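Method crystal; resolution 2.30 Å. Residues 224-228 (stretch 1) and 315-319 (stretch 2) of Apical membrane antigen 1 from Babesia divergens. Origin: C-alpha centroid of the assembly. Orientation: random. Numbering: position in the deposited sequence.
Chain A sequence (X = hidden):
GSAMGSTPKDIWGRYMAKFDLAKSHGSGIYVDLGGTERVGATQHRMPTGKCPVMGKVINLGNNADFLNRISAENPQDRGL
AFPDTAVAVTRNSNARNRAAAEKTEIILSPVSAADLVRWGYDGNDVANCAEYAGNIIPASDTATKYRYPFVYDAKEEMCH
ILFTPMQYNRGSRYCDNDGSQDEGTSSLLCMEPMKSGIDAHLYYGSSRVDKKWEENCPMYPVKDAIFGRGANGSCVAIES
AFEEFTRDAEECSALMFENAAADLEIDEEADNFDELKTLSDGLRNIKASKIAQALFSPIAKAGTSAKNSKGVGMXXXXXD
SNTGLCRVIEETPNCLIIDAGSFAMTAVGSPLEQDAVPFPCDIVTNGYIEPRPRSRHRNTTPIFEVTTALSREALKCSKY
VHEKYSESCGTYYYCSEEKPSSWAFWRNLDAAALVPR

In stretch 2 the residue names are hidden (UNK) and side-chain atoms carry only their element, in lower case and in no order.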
# COMPACT_ATOMS: atom_id res chain seq x y z
N ASP A 224 -8.07 9.17 10.85
CA ASP A 224 -7.84 10.46 11.52
C ASP A 224 -6.39 10.93 11.46
O ASP A 224 -5.90 11.57 12.39
CB ASP A 224 -8.30 10.41 12.98
CG ASP A 224 -9.77 10.07 13.11
OD1 ASP A 224 -10.61 10.65 12.39
OD2 ASP A 224 -10.08 9.18 13.90
N ALA A 225 -5.71 10.60 10.36
CA ALA A 225 -4.26 10.86 10.24
C ALA A 225 -3.89 11.52 8.94
O ALA A 225 -4.43 11.19 7.88
CB ALA A 225 -3.47 9.56 10.40
N ILE A 226 -2.92 12.42 9.04
CA ILE A 226 -2.28 13.04 7.91
C ILE A 226 -0.79 12.71 8.04
O ILE A 226 -0.23 12.80 9.13
CB ILE A 226 -2.40 14.57 7.97
CG1 ILE A 226 -3.86 15.01 7.86
CG2 ILE A 226 -1.52 15.24 6.91
CD1 ILE A 226 -4.05 16.47 8.23
N PHE A 227 -0.17 12.30 6.93
CA PHE A 227 1.27 11.99 6.90
C PHE A 227 2.12 13.25 7.05
O PHE A 227 1.85 14.25 6.38
CB PHE A 227 1.63 11.34 5.56
CG PHE A 227 1.16 9.94 5.41
CD1 PHE A 227 1.55 8.97 6.33
CD2 PHE A 227 0.41 9.55 4.30
CE1 PHE A 227 1.16 7.65 6.17
CE2 PHE A 227 0.06 8.23 4.13
CZ PHE A 227 0.42 7.27 5.08
N GLY A 228 3.18 13.18 7.85
CA GLY A 228 4.09 14.31 7.98
C GLY A 228 5.55 13.91 8.10
O GLY A 228 5.89 12.73 8.20
N UNK A 315 4.03 6.76 -3.08
CA UNK A 315 3.52 5.55 -2.41
C UNK A 315 2.47 5.75 -1.31
O UNK A 315 2.07 4.78 -0.66
n UNK A 315 6.97 4.11 -2.45
o UNK A 315 5.34 4.07 -4.03
c UNK A 315 4.70 4.75 -1.82
c UNK A 315 5.70 4.30 -2.87
N UNK A 316 2.11 7.00 -1.03
CA UNK A 316 1.30 7.36 0.14
C UNK A 316 0.39 8.46 -0.28
O UNK A 316 0.72 9.25 -1.19
c UNK A 316 7.05 6.29 1.17
c UNK A 316 6.62 8.08 -0.44
c UNK A 316 5.71 6.36 1.53
c UNK A 316 3.47 7.10 1.55
n UNK A 316 5.02 5.66 2.45
c UNK A 316 5.25 8.15 -0.09
c UNK A 316 2.18 7.86 1.30
c UNK A 316 7.49 7.17 0.18
c UNK A 316 4.79 7.32 0.92
c UNK A 316 3.69 6.08 2.49
N UNK A 317 -0.79 8.50 0.33
CA UNK A 317 -1.77 9.56 0.05
C UNK A 317 -2.57 9.89 1.30
O UNK A 317 -2.77 9.04 2.18
c UNK A 317 -2.72 9.14 -1.08
N UNK A 318 -3.01 11.15 1.38
CA UNK A 318 -3.93 11.61 2.42
C UNK A 318 -5.27 11.83 1.80
O UNK A 318 -5.40 12.62 0.88
o UNK A 318 -1.14 13.21 2.66
c UNK A 318 -3.46 12.93 2.98
n UNK A 318 -1.81 12.40 4.64
c UNK A 318 -2.04 12.89 3.43
N UNK A 319 -6.26 11.11 2.30
CA UNK A 319 -7.59 11.27 1.83
C UNK A 319 -8.42 11.95 2.90
O UNK A 319 -8.60 11.41 3.99
c UNK A 319 -11.36 11.01 -0.34
c UNK A 319 -10.64 9.56 1.92
c UNK A 319 -12.32 10.44 0.48
o UNK A 319 -13.64 10.62 0.21
c UNK A 319 -10.02 10.86 0.00
c UNK A 319 -11.97 9.72 1.60
c UNK A 319 -9.64 10.08 1.10
c UNK A 319 -8.21 9.93 1.47

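Position 315 carries four side-chain atoms: two carbons, the second bearing one oxygen and one nitrogen. That second carbon is attached directly to CB and carries both heteroatoms, so the group is a carboxamide. Its CB, the nearest side-chain atom, is 8.3 Å from CE2 of Phe227, and its polar atoms are hydrogen-bonded elsewhere in the structure. This is Asn315, a loop residue leading into the strand.

At position 316, one carbon is followed by fused five- and six-membered rings holding eight carbons and one nitrogen, an indole. Its CB lies 3.6 Å from CE2 of Phe227, the closest approach between these two residues. CA-to-CB points toward the first stretch, but the end of the side chain leads away. The residue is Trp316, and its NE1 is hydrogen-bonded elsewhere. The edge of the indole is turned toward the face of Phe227, with the five-membered ring centroid 5.5 Å from the phenyl centroid and the planes at 74°.

Position 317 has a single side-chain carbon, directed away from the first stretch; this CB is 6.0 Å from CE2 of Phe227, its nearest atom there. It is Ala317. Its contribution here comes from the backbone: O of Ala317 lies 3.5 Å from CE2 of Phe227.

Position 318 again shows two carbons, the second carrying one oxygen and one nitrogen, but now CA-to-CB points toward the first stretch. As modelled, the side-chain nitrogen of 318 lies 2.8 Å from N of Phe227 and 3.4 Å from CA of Ile226. The chemistry gives Asn318. The model places two nitrogens in close contact; the amide is probably turned over, and turned back it may accept a hydrogen bond from that backbone NH.

Position 319 has one carbon and then a six-carbon ring bearing an oxygen, a phenol. CA-to-CB points away from the first stretch, and CB comes no nearer than 7.5 Å, to O of Ala225. This is Tyr319.

The contact follows strand alternation: the CA-to-CB bonds of 316 and 318 point toward the first stretch and those of 317 and 319 away, though the end of Trp316 leads away. The strands run roughly antiparallel, at 142°, but their axes come no closer than 6.9 Å. The closest contacts each pair a side chain of one stretch with a side-chain or backbone atom of the other. Phe227 is the hub, giving up 83 Å², while Asn318 brings a compact polar group to the backbone at Ile226 and Phe227. For a designer, the rule is one aromatic ring packed against an indole, beside a short amide that reaches a buried main chain.

Stretch 2 (315-319) NWANY
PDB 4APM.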